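Possible thiol-disulfide isomerase (PDB 3HCZ) probably acts as a thioredoxin-fold thiol-disulfide isomerase, exchanging disulfide bonds in partner proteins, although its substrates are not known. Local coordinates at residues 38-43 and 71-76; 15-20 and 96-101; 51-56 and 89-94; 113-118 and 127-132. All coordinates share one frame; numbering follows the deposited sequence.

All four contacts lie on or beside one thioredoxin-type mixed sheet. Contacts 3 and 4 lie nearer the middle of the chain and depend on apolar and aromatic packing: contact 3 sets helix 49-60 against the loop that leads into edge strand 92-95, and contact 4 joins strand 114-118 to the end of the other edge strand, 124-127, and the loop after it. They meet where L53 approaches L115 and Y131. Contacts 1 and 2 lie farther out, among loops at the strand ends, and are mainly polar; the salt bridge from R74 to D96 ties them together. Contact 1 also adjoins contact 4, because strands 33-39 and 114-118 are neighbours. Contacts 2 and 4 do not touch.

Contact 1. Residues 38-43 and 71-76; sequences FWDSQC and NIERKD. With SO4 (sulfate ion), chain C.
W39 to S41, the lead-in to the CXXC motif that starts at C43 and is a hallmark of thioredoxin-fold thiol-disulfide oxidoreductases, meets N71 to E73 where two neighbouring parallel strands end. W39 and N71 pair in the sheet, and I72 N bonds to W39 O (3.0 Å). On the sheet face that carries both side chains, N71 ND2 sits over the W39 ring, 3.5 Å above its plane and toward the rim. The key polar atom is E73 OE2, which takes three donors. E73 CG stands anti to the carbonyl carbon (chi1 -64°), and chi2 of 179° extends CD toward S41. S41 OG reaches E73 OE2 at 2.7 Å on the syn side. N71 ND2 meets E73 OE2 on the anti side at 2.9 Å, nearly straight. S41 N approaches E73 OE2 from above the carboxylate plane, also at 2.9 Å. Two Asx turns, at N71 and D40, brace the surroundings. An alanine in place of E73 would probably leave S41 N, S41 OG and N71 ND2 without their common acceptor. D40 OD1 lies 3.5 Å from E73 OE2, an approach of like charges that the three donors are likely to offset.

Contact 2. Residues 15-20 and 96-101; sequences YMTDTT and DSKNHT
M16, a selenomethionine in this crystal, lies against D96 and T101, joining an N-terminal loop to the turn that follows strand 92-95. From its CB, which packs on V94, the chain runs to CG, 3.7 Å from T101 OG1. SE follows, and a bend at the last torsion (chi3 68°) swings CE to within 3.4 Å of D96 N, where it also packs against N71 O. The same side chain touches Y68 and A70 of strand 65-71, so it bridges loop and sheet. Beside it the contact turns polar. T17 OG1 and S97 OG form a short hydrogen bond of 2.5 Å, and T17 OG1 is bonded to R95 O as well. At the other end Y15 O lies in the plane of the H100 ring, at its CD2 edge, while H100 NE2 bonds to Y23 OH. D96 opens a type I turn to N99, and its carboxylate gathers the residues just after the turn: OD1 accepts from H100 N (2.8 Å) through the syn lone pair, and OD2 from T101 N (2.9 Å), with R74 making a salt bridge to OD2. A water donates to D96 OD1 (2.8 Å) and Y15 O, and accepts from K98 N. With two backbone donors, a water and an arginine around it, the D96 carboxylate probably has its charge well compensated, while the water links it to Y15 O across the contact.

Contact 3. Residues 51-56 and 89-94; sequences PKLYDW and GGWLNV
Y54 turns the edge of its ring to the face of W91, a T-shaped pair that fastens helix 49-60 of the thioredoxin fold to the loop entering edge strand 92-95. The ring planes stand 73° apart, with 4.9 Å between the tyrosine centroid and that of the six-membered indole ring. CD1 does the touching: it hovers over the middle of the indole, 3.5 Å from W91 CD2. Y54 CB joins it in a CH-pi contact over the six-membered ring. The helix backbone presses in as well, Y54 CA lying 3.4 Å from W91 CZ3. L53, one residue earlier, crosses the indole at about a right angle, its CG 3.8 Å from that same CZ3. It reaches there with CG anti to the backbone N (chi1 -178°). W91 also packs against Q66, V67 and A69 of strand 65-71, so the indole is wedged between helix and sheet. An alanine in place of W91 would probably open a gap between helix 49-60 and strand 65-71, leave the Y54 edge without a face to rest on, and deprive N93 OD1 of its indole donor. That donor is W91 NE1, which holds N93 OD1 at 2.8 Å close to the ring plane, a bent bond that would limit the turning of the indole. At its far end the tyrosine reaches the loop: G90 N gives a weak hydrogen bond to Y54 OH (3.0 Å, 130°), and G90, without a side chain, lets the hydroxyl come close, its CA 3.2 Å from Y54 OH.

Contact 4. Residues 113-118 and 127-132; sequences PVLYVL and KRIGYE. With SO4 (sulfate ion), chain D.
L115 and I129 make the close-packed half of this contact. L115 CD2 comes to 3.9 Å from I129 CG1, and two residues farther along the strand V117 CG2 meets I129 CD1 at 4.1 Å. L115 CD1 also approaches Y131 CB, and beyond these apolar groups F137 of helix 134-147 touches both V117 and I129. Within this packing both backbone polar atoms of L115 have partners. R128 N makes a short, strongly bent and therefore weak bond to L115 O (124°), while a water accepts from L115 N (2.9 Å) and donates to I129 O. The segments belong to the antiparallel end of the thioredoxin fold. Y116 and K127 form a non-hydrogen-bonded pair between strands 114-118 and 124-127, and the first strand follows P113, whose preceding peptide is cis, as in the conserved cis-proline loop of thioredoxins. After K127 the chain bends away, with R128 in a left-handed backbone conformation. On the face of the sheet that carries Y116 and K127, the tyrosine ring lies against K127, CD1 being 3.8 Å from K127 CA. The looser half belongs to R128, an exposed residue with two deposited conformers, so what follows holds for one of them. Its chain is extended from CG to NE and runs alongside Y116, guanidinium and ring planes 80° apart. R128 NE donates to Y116 OH at 3.3 Å, with the hydroxyl oxygen 32° out of the guanidinium plane. V114 CG1 supports one face of that group toward its rim; a sulfate near R128 NH1 makes a weak and doubtful contact.

Contact 1. Residues 38-43 and 71-76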
# COMPACT_ATOMS: atom_id res chain seq x y z
N PHE A 38 -1.59 -2.99 2.89
CA PHE A 38 -2.81 -3.76 3.10
C PHE A 38 -3.27 -3.55 4.53
O PHE A 38 -2.48 -3.70 5.47
CB PHE A 38 -2.61 -5.26 2.83
CG PHE A 38 -2.17 -5.59 1.43
CD1 PHE A 38 -3.12 -5.87 0.42
CD2 PHE A 38 -0.79 -5.67 1.12
CE1 PHE A 38 -2.72 -6.17 -0.91
CE2 PHE A 38 -0.37 -5.99 -0.22
CZ PHE A 38 -1.33 -6.23 -1.23
N TRP A 39 -4.55 -3.21 4.70
CA TRP A 39 -5.06 -2.83 6.02
C TRP A 39 -6.54 -3.15 6.11
O TRP A 39 -7.20 -3.51 5.11
CB TRP A 39 -4.79 -1.34 6.30
CG TRP A 39 -5.64 -0.41 5.51
CD1 TRP A 39 -5.52 -0.09 4.15
CD2 TRP A 39 -6.78 0.31 5.99
NE1 TRP A 39 -6.50 0.82 3.80
CE2 TRP A 39 -7.29 1.06 4.91
CE3 TRP A 39 -7.41 0.39 7.25
CZ2 TRP A 39 -8.42 1.88 5.05
CZ3 TRP A 39 -8.52 1.21 7.39
CH2 TRP A 39 -9.01 1.95 6.29
N ASP A 40 -7.06 -3.08 7.35
CA ASP A 40 -8.43 -3.49 7.65
C ASP A 40 -8.95 -2.54 8.72
O ASP A 40 -8.34 -2.40 9.78
CB ASP A 40 -8.40 -4.95 8.15
CG ASP A 40 -9.77 -5.53 8.42
OD1 ASP A 40 -10.80 -4.83 8.46
OD2 ASP A 40 -9.80 -6.76 8.67
N SER A 41 -10.07 -1.88 8.44
CA SER A 41 -10.64 -0.95 9.44
C SER A 41 -11.08 -1.70 10.69
O SER A 41 -11.10 -1.13 11.80
CB SER A 41 -11.80 -0.15 8.83
OG SER A 41 -12.98 -0.95 8.78
N GLN A 42 -11.40 -2.98 10.54
CA GLN A 42 -11.84 -3.76 11.69
C GLN A 42 -10.74 -4.08 12.68
O GLN A 42 -10.99 -4.70 13.70
CB GLN A 42 -12.58 -5.01 11.24
CG GLN A 42 -13.80 -4.64 10.39
CD GLN A 42 -14.68 -3.61 11.07
OE1 GLN A 42 -15.45 -3.96 11.94
NE2 GLN A 42 -14.57 -2.33 10.68
N CYS A 43 -9.53 -3.63 12.41
CA CYS A 43 -8.45 -3.74 13.39
C CYS A 43 -8.60 -2.72 14.48
O CYS A 43 -7.91 -2.81 15.49
CB CYS A 43 -7.09 -3.53 12.74
SG CYS A 43 -6.59 -4.90 11.76
N ASN A 71 -7.40 -1.73 1.12
CA ASN A 71 -8.22 -2.22 2.19
C ASN A 71 -8.74 -3.63 1.81
O ASN A 71 -9.18 -3.83 0.68
CB ASN A 71 -9.35 -1.23 2.45
CG ASN A 71 -10.30 -1.74 3.47
OD1 ASN A 71 -11.23 -2.51 3.14
ND2 ASN A 71 -10.12 -1.32 4.72
N ILE A 72 -8.61 -4.59 2.74
CA ILE A 72 -8.92 -5.99 2.45
C ILE A 72 -10.37 -6.41 2.70
O ILE A 72 -10.70 -7.60 2.64
CB ILE A 72 -7.93 -6.95 3.16
CG1 ILE A 72 -8.07 -6.85 4.71
CG2 ILE A 72 -6.52 -6.61 2.72
CD1 ILE A 72 -7.54 -8.06 5.45
N GLU A 73 -11.27 -5.45 2.96
CA GLU A 73 -12.61 -5.82 3.48
C GLU A 73 -13.54 -6.12 2.33
O GLU A 73 -13.27 -5.70 1.21
CB GLU A 73 -13.20 -4.67 4.31
CG GLU A 73 -12.38 -4.38 5.59
CD GLU A 73 -12.95 -3.23 6.38
OE1 GLU A 73 -14.12 -3.31 6.84
OE2 GLU A 73 -12.24 -2.22 6.55
N ARG A 74 -14.65 -6.80 2.61
CA ARG A 74 -15.57 -7.22 1.55
C ARG A 74 -16.85 -6.40 1.49
O ARG A 74 -17.80 -6.79 0.79
CB ARG A 74 -15.86 -8.73 1.67
CG ARG A 74 -14.61 -9.61 1.52
CD ARG A 74 -14.04 -9.46 0.07
NE ARG A 74 -12.79 -10.20 -0.13
CZ ARG A 74 -12.07 -10.10 -1.25
NH1 ARG A 74 -12.52 -9.35 -2.27
NH2 ARG A 74 -10.94 -10.78 -1.39
N LYS A 75 -16.90 -5.32 2.26
CA LYS A 75 -18.00 -4.34 2.24
C LYS A 75 -17.40 -2.93 2.26
O LYS A 75 -16.28 -2.73 2.72
CB LYS A 75 -18.91 -4.49 3.44
CG LYS A 75 -19.56 -5.84 3.57
CD LYS A 75 -20.41 -5.95 4.83
CE LYS A 75 -20.92 -7.38 5.00
NZ LYS A 75 -22.19 -7.44 5.80
N ASP A 76 -18.14 -1.95 1.74
CA ASP A 76 -17.68 -0.56 1.72
C ASP A 76 -17.82 0.20 3.05
O ASP A 76 -17.04 1.11 3.33
CB ASP A 76 -18.50 0.23 0.69
CG ASP A 76 -18.22 -0.19 -0.72
OD1 ASP A 76 -17.05 -0.36 -1.09
OD2 ASP A 76 -19.20 -0.37 -1.47
S SO4 C . -21.64 -2.18 2.15
O1 SO4 C . -21.04 -1.73 3.40
O2 SO4 C . -22.35 -1.07 1.54
O3 SO4 C . -20.66 -2.70 1.18
O4 SO4 C . -22.59 -3.25 2.45

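Contact 2. Residues 15-20 and 96-101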
# COMPACT_ATOMS: atom_id res chain seq x y z
N TYR A 15 -6.40 -5.44 -9.23
CA TYR A 15 -7.45 -4.83 -10.06
C TYR A 15 -8.52 -4.27 -9.14
O TYR A 15 -9.71 -4.60 -9.25
CB TYR A 15 -8.01 -5.90 -11.03
CG TYR A 15 -6.99 -6.47 -11.98
CD1 TYR A 15 -6.78 -5.90 -13.24
CD2 TYR A 15 -6.25 -7.60 -11.64
CE1 TYR A 15 -5.84 -6.42 -14.14
CE2 TYR A 15 -5.27 -8.12 -12.53
CZ TYR A 15 -5.10 -7.54 -13.77
OH TYR A 15 -4.19 -8.06 -14.66
N MSE A 16 -8.10 -3.40 -8.22
CA MSE A 16 -8.99 -2.90 -7.17
C MSE A 16 -9.62 -1.57 -7.57
O MSE A 16 -9.28 -1.00 -8.63
CB MSE A 16 -8.25 -2.84 -5.81
CG MSE A 16 -7.78 -4.25 -5.40
SE MSE A 16 -6.61 -4.25 -3.85
CE MSE A 16 -7.94 -3.67 -2.49
N THR A 17 -10.57 -1.11 -6.76
CA THR A 17 -11.36 0.05 -7.14
C THR A 17 -11.24 1.13 -6.07
O THR A 17 -11.11 0.82 -4.88
CB THR A 17 -12.84 -0.31 -7.34
OG1 THR A 17 -13.34 -1.00 -6.19
CG2 THR A 17 -13.02 -1.23 -8.57
N ASP A 18 -11.33 2.40 -6.49
CA ASP A 18 -11.18 3.53 -5.56
C ASP A 18 -12.50 3.79 -4.79
O ASP A 18 -13.44 2.98 -4.87
CB ASP A 18 -10.63 4.78 -6.29
CG ASP A 18 -11.62 5.37 -7.29
OD1 ASP A 18 -12.84 5.07 -7.22
OD2 ASP A 18 -11.17 6.19 -8.17
N THR A 19 -12.56 4.88 -4.03
CA THR A 19 -13.72 5.16 -3.16
C THR A 19 -14.98 5.49 -3.97
O THR A 19 -16.08 5.56 -3.40
CB THR A 19 -13.42 6.29 -2.15
OG1 THR A 19 -12.95 7.46 -2.85
CG2 THR A 19 -12.35 5.85 -1.16
N THR A 20 -14.85 5.67 -5.27
CA THR A 20 -16.05 5.81 -6.12
C THR A 20 -16.40 4.50 -6.79
O THR A 20 -17.33 4.46 -7.56
CB THR A 20 -15.92 6.89 -7.22
OG1 THR A 20 -14.90 6.48 -8.15
CG2 THR A 20 -15.58 8.24 -6.61
N ASP A 96 -11.26 -4.23 -2.90
CA ASP A 96 -11.57 -5.23 -3.94
C ASP A 96 -13.06 -5.41 -4.22
O ASP A 96 -13.60 -6.52 -4.13
CB ASP A 96 -10.85 -6.54 -3.58
CG ASP A 96 -10.87 -7.55 -4.73
OD1 ASP A 96 -10.79 -7.15 -5.93
OD2 ASP A 96 -11.03 -8.74 -4.45
N SER A 97 -13.71 -4.32 -4.64
CA SER A 97 -15.16 -4.32 -4.75
C SER A 97 -15.62 -5.17 -5.94
O SER A 97 -16.79 -5.56 -6.00
CB SER A 97 -15.72 -2.88 -4.91
OG SER A 97 -15.49 -2.35 -6.20
N LYS A 98 -14.73 -5.42 -6.89
CA LYS A 98 -15.11 -6.26 -8.02
C LYS A 98 -14.54 -7.67 -7.95
O LYS A 98 -14.53 -8.39 -8.97
CB LYS A 98 -14.72 -5.59 -9.32
CG LYS A 98 -15.41 -4.28 -9.52
CD LYS A 98 -16.63 -4.46 -10.35
CE LYS A 98 -17.22 -3.10 -10.66
NZ LYS A 98 -17.74 -3.03 -12.04
N ASN A 99 -14.07 -8.06 -6.77
CA ASN A 99 -13.69 -9.43 -6.50
C ASN A 99 -12.64 -10.02 -7.44
O ASN A 99 -12.90 -11.04 -8.13
CB ASN A 99 -14.95 -10.30 -6.58
CG ASN A 99 -16.00 -9.79 -5.70
OD1 ASN A 99 -16.95 -9.13 -6.17
ND2 ASN A 99 -15.82 -9.99 -4.39
N HIS A 100 -11.47 -9.40 -7.50
CA HIS A 100 -10.41 -9.90 -8.36
C HIS A 100 -9.23 -10.34 -7.54
O HIS A 100 -8.23 -10.79 -8.09
CB HIS A 100 -10.00 -8.83 -9.36
CG HIS A 100 -11.09 -8.44 -10.30
ND1 HIS A 100 -11.79 -9.36 -11.04
CD2 HIS A 100 -11.63 -7.24 -10.58
CE1 HIS A 100 -12.72 -8.74 -11.76
NE2 HIS A 100 -12.63 -7.44 -11.51
N THR A 101 -9.30 -10.18 -6.22
CA THR A 101 -8.09 -10.37 -5.44
C THR A 101 -8.25 -11.36 -4.34
O THR A 101 -9.13 -11.28 -3.48
CB THR A 101 -7.56 -9.06 -4.79
OG1 THR A 101 -7.67 -7.95 -5.70
CG2 THR A 101 -6.13 -9.27 -4.29
O HOH W 1 -11.95 -5.09 -7.41
O HOH W 2 -6.71 -7.85 -8.23

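Contact 3. Residues 51-56 and 89-94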
# COMPACT_ATOMS: atom_id res chain seq x y z
N PRO A 51 -2.83 5.76 10.22
CA PRO A 51 -2.75 7.22 10.21
C PRO A 51 -1.31 7.72 10.28
O PRO A 51 -1.02 8.80 9.75
CB PRO A 51 -3.53 7.62 11.47
CG PRO A 51 -3.47 6.39 12.37
CD PRO A 51 -3.61 5.28 11.38
N LYS A 52 -0.43 6.98 10.93
CA LYS A 52 0.96 7.39 10.98
C LYS A 52 1.63 7.31 9.60
O LYS A 52 2.47 8.15 9.28
CB LYS A 52 1.74 6.56 12.00
CG LYS A 52 1.46 7.03 13.43
CD LYS A 52 2.21 6.18 14.44
CE LYS A 52 2.12 6.75 15.85
NZ LYS A 52 2.96 7.98 16.01
N LEU A 53 1.30 6.28 8.82
CA LEU A 53 1.79 6.18 7.45
C LEU A 53 1.22 7.36 6.66
O LEU A 53 1.89 7.92 5.80
CB LEU A 53 1.35 4.85 6.79
CG LEU A 53 1.87 4.67 5.35
CD1 LEU A 53 3.43 4.70 5.28
CD2 LEU A 53 1.31 3.39 4.71
N TYR A 54 -0.03 7.73 6.95
CA TYR A 54 -0.65 8.86 6.23
C TYR A 54 0.12 10.15 6.53
O TYR A 54 0.43 10.89 5.61
CB TYR A 54 -2.14 9.00 6.54
CG TYR A 54 -2.84 9.98 5.60
CD1 TYR A 54 -3.31 9.55 4.35
CD2 TYR A 54 -3.00 11.31 5.95
CE1 TYR A 54 -3.96 10.46 3.47
CE2 TYR A 54 -3.64 12.21 5.11
CZ TYR A 54 -4.11 11.76 3.85
OH TYR A 54 -4.75 12.63 3.01
N ASP A 55 0.45 10.38 7.81
CA ASP A 55 1.23 11.53 8.20
C ASP A 55 2.58 11.53 7.51
O ASP A 55 3.01 12.56 7.02
CB ASP A 55 1.47 11.56 9.70
CG ASP A 55 0.22 11.78 10.50
OD1 ASP A 55 -0.77 12.36 10.00
OD2 ASP A 55 0.26 11.39 11.69
N TRP A 56 3.23 10.36 7.49
CA TRP A 56 4.52 10.19 6.79
C TRP A 56 4.37 10.53 5.29
O TRP A 56 5.21 11.22 4.72
CB TRP A 56 5.07 8.77 7.00
CG TRP A 56 6.33 8.52 6.19
CD1 TRP A 56 7.64 8.68 6.61
CD2 TRP A 56 6.40 8.08 4.82
NE1 TRP A 56 8.51 8.38 5.58
CE2 TRP A 56 7.78 8.02 4.47
CE3 TRP A 56 5.43 7.76 3.85
CZ2 TRP A 56 8.21 7.61 3.20
CZ3 TRP A 56 5.87 7.36 2.57
CH2 TRP A 56 7.25 7.30 2.27
N GLY A 89 -8.26 10.49 3.19
CA GLY A 89 -8.76 10.38 1.82
C GLY A 89 -7.80 10.80 0.70
O GLY A 89 -8.11 10.56 -0.48
N GLY A 90 -6.65 11.41 1.05
CA GLY A 90 -5.82 12.03 0.01
C GLY A 90 -5.03 11.05 -0.86
O GLY A 90 -4.75 11.34 -2.05
N TRP A 91 -4.66 9.90 -0.29
CA TRP A 91 -3.87 8.94 -1.05
C TRP A 91 -4.75 7.98 -1.84
O TRP A 91 -5.97 8.16 -1.86
CB TRP A 91 -2.90 8.17 -0.14
CG TRP A 91 -3.50 7.34 0.98
CD1 TRP A 91 -4.76 6.79 1.08
CD2 TRP A 91 -2.78 6.88 2.13
NE1 TRP A 91 -4.87 6.04 2.26
CE2 TRP A 91 -3.66 6.08 2.90
CE3 TRP A 91 -1.47 7.09 2.60
CZ2 TRP A 91 -3.26 5.50 4.13
CZ3 TRP A 91 -1.07 6.50 3.79
CH2 TRP A 91 -1.96 5.71 4.55
N LEU A 92 -4.16 6.96 -2.45
CA LEU A 92 -4.97 6.01 -3.27
C LEU A 92 -5.64 4.89 -2.46
O LEU A 92 -5.15 3.75 -2.42
CB LEU A 92 -4.19 5.48 -4.47
CG LEU A 92 -4.95 4.59 -5.46
CD1 LEU A 92 -6.36 5.17 -5.80
CD2 LEU A 92 -4.10 4.44 -6.74
N ASN A 93 -6.75 5.24 -1.79
CA ASN A 93 -7.57 4.22 -1.14
C ASN A 93 -8.30 3.35 -2.15
O ASN A 93 -9.04 3.88 -3.00
CB ASN A 93 -8.61 4.87 -0.24
CG ASN A 93 -7.99 5.54 0.97
OD1 ASN A 93 -7.40 4.85 1.82
ND2 ASN A 93 -8.12 6.87 1.08
N VAL A 94 -8.08 2.05 -2.07
CA VAL A 94 -8.79 1.09 -2.89
C VAL A 94 -9.34 -0.07 -2.06
O VAL A 94 -8.88 -0.31 -0.92
CB VAL A 94 -7.93 0.53 -4.08
CG1 VAL A 94 -7.59 1.64 -5.09
CG2 VAL A 94 -6.62 -0.16 -3.59

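Contact 4. Residues 113-118 and 127-132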
# COMPACT_ATOMS: atom_id res chain seq x y z
N PRO A 113 -1.69 -4.61 9.59
CA PRO A 113 -1.50 -4.20 8.20
C PRO A 113 -0.19 -4.78 7.70
O PRO A 113 0.61 -5.29 8.52
CB PRO A 113 -1.42 -2.68 8.30
CG PRO A 113 -0.86 -2.39 9.68
CD PRO A 113 -1.09 -3.64 10.54
N VAL A 114 0.02 -4.73 6.38
CA VAL A 114 1.22 -5.27 5.76
C VAL A 114 1.70 -4.26 4.71
O VAL A 114 0.89 -3.77 3.92
CB VAL A 114 0.96 -6.57 5.01
CG1 VAL A 114 2.30 -7.10 4.42
CG2 VAL A 114 0.33 -7.65 5.92
N LEU A 115 3.01 -3.98 4.66
CA LEU A 115 3.54 -2.92 3.79
C LEU A 115 4.66 -3.45 2.86
O LEU A 115 5.61 -4.15 3.33
CB LEU A 115 4.08 -1.79 4.69
CG LEU A 115 4.58 -0.50 4.04
CD1 LEU A 115 4.50 0.60 5.06
CD2 LEU A 115 6.04 -0.68 3.57
N TYR A 116 4.56 -3.16 1.57
CA TYR A 116 5.64 -3.40 0.61
C TYR A 116 6.07 -2.09 0.01
O TYR A 116 5.24 -1.21 -0.15
CB TYR A 116 5.18 -4.32 -0.53
CG TYR A 116 4.86 -5.73 -0.07
CD1 TYR A 116 5.83 -6.73 -0.14
CD2 TYR A 116 3.59 -6.06 0.46
CE1 TYR A 116 5.53 -8.05 0.27
CE2 TYR A 116 3.30 -7.37 0.91
CZ TYR A 116 4.28 -8.36 0.80
OH TYR A 116 4.06 -9.66 1.22
N VAL A 117 7.34 -1.94 -0.34
CA VAL A 117 7.76 -0.77 -1.08
C VAL A 117 8.10 -1.27 -2.48
O VAL A 117 8.84 -2.26 -2.66
CB VAL A 117 9.01 -0.08 -0.43
CG1 VAL A 117 9.40 1.18 -1.22
CG2 VAL A 117 8.69 0.28 1.06
N LEU A 118 7.56 -0.59 -3.48
CA LEU A 118 7.82 -0.95 -4.88
C LEU A 118 8.52 0.21 -5.57
O LEU A 118 8.24 1.37 -5.26
CB LEU A 118 6.49 -1.17 -5.64
CG LEU A 118 5.45 -2.04 -4.93
CD1 LEU A 118 4.09 -2.17 -5.67
CD2 LEU A 118 6.04 -3.46 -4.60
N LYS A 127 10.08 -5.67 1.68
CA LYS A 127 8.95 -6.58 1.99
C LYS A 127 8.58 -6.52 3.47
O LYS A 127 9.40 -6.82 4.31
CB LYS A 127 9.32 -8.06 1.75
CG LYS A 127 9.78 -8.43 0.34
CD LYS A 127 9.80 -9.99 0.20
CE LYS A 127 11.16 -10.55 0.49
NZ LYS A 127 11.31 -12.00 0.07
N ARG A 128 7.34 -6.11 3.76
CA ARG A 128 6.77 -6.27 5.10
C ARG A 128 7.60 -5.56 6.17
O ARG A 128 7.85 -6.12 7.27
CB ARG A 128 6.61 -7.76 5.45
CG ARG A 128 5.55 -8.45 4.59
CD ARG A 128 5.24 -9.85 5.14
NE ARG A 128 4.17 -10.49 4.39
CZ ARG A 128 2.97 -10.77 4.88
NH1 ARG A 128 2.64 -10.47 6.12
NH2 ARG A 128 2.09 -11.36 4.11
N ILE A 129 8.03 -4.35 5.86
CA ILE A 129 8.80 -3.53 6.81
C ILE A 129 7.84 -2.56 7.51
O ILE A 129 6.71 -2.34 7.04
CB ILE A 129 9.97 -2.80 6.13
CG1 ILE A 129 9.44 -1.86 5.03
CG2 ILE A 129 10.93 -3.82 5.50
CD1 ILE A 129 10.52 -0.87 4.57
N GLY A 130 8.23 -2.00 8.64
CA GLY A 130 7.28 -1.13 9.35
C GLY A 130 7.37 0.26 8.77
O GLY A 130 8.45 0.67 8.31
N TYR A 131 6.29 1.03 8.83
CA TYR A 131 6.35 2.43 8.35
C TYR A 131 7.49 3.23 9.03
O TYR A 131 8.07 4.13 8.43
CB TYR A 131 4.99 3.15 8.56
CG TYR A 131 4.85 3.70 9.98
CD1 TYR A 131 5.37 4.94 10.33
CD2 TYR A 131 4.27 2.93 10.98
CE1 TYR A 131 5.30 5.41 11.60
CE2 TYR A 131 4.17 3.40 12.27
CZ TYR A 131 4.70 4.64 12.57
OH TYR A 131 4.61 5.12 13.85
N GLU A 132 7.86 2.87 10.26
CA GLU A 132 8.84 3.65 10.99
C GLU A 132 10.24 3.42 10.44
O GLU A 132 11.15 4.17 10.78
CB GLU A 132 8.78 3.40 12.51
CG GLU A 132 9.34 2.10 12.97
CD GLU A 132 8.34 0.94 12.90
OE1 GLU A 132 7.32 1.02 12.17
OE2 GLU A 132 8.60 -0.07 13.60
S SO4 D . 6.45 -11.59 8.46
O1 SO4 D . 7.70 -11.42 7.67
O2 SO4 D . 6.58 -11.33 9.88
O3 SO4 D . 5.54 -10.61 7.88
O4 SO4 D . 5.87 -12.92 8.36
O HOH W 3 4.49 -4.63 7.03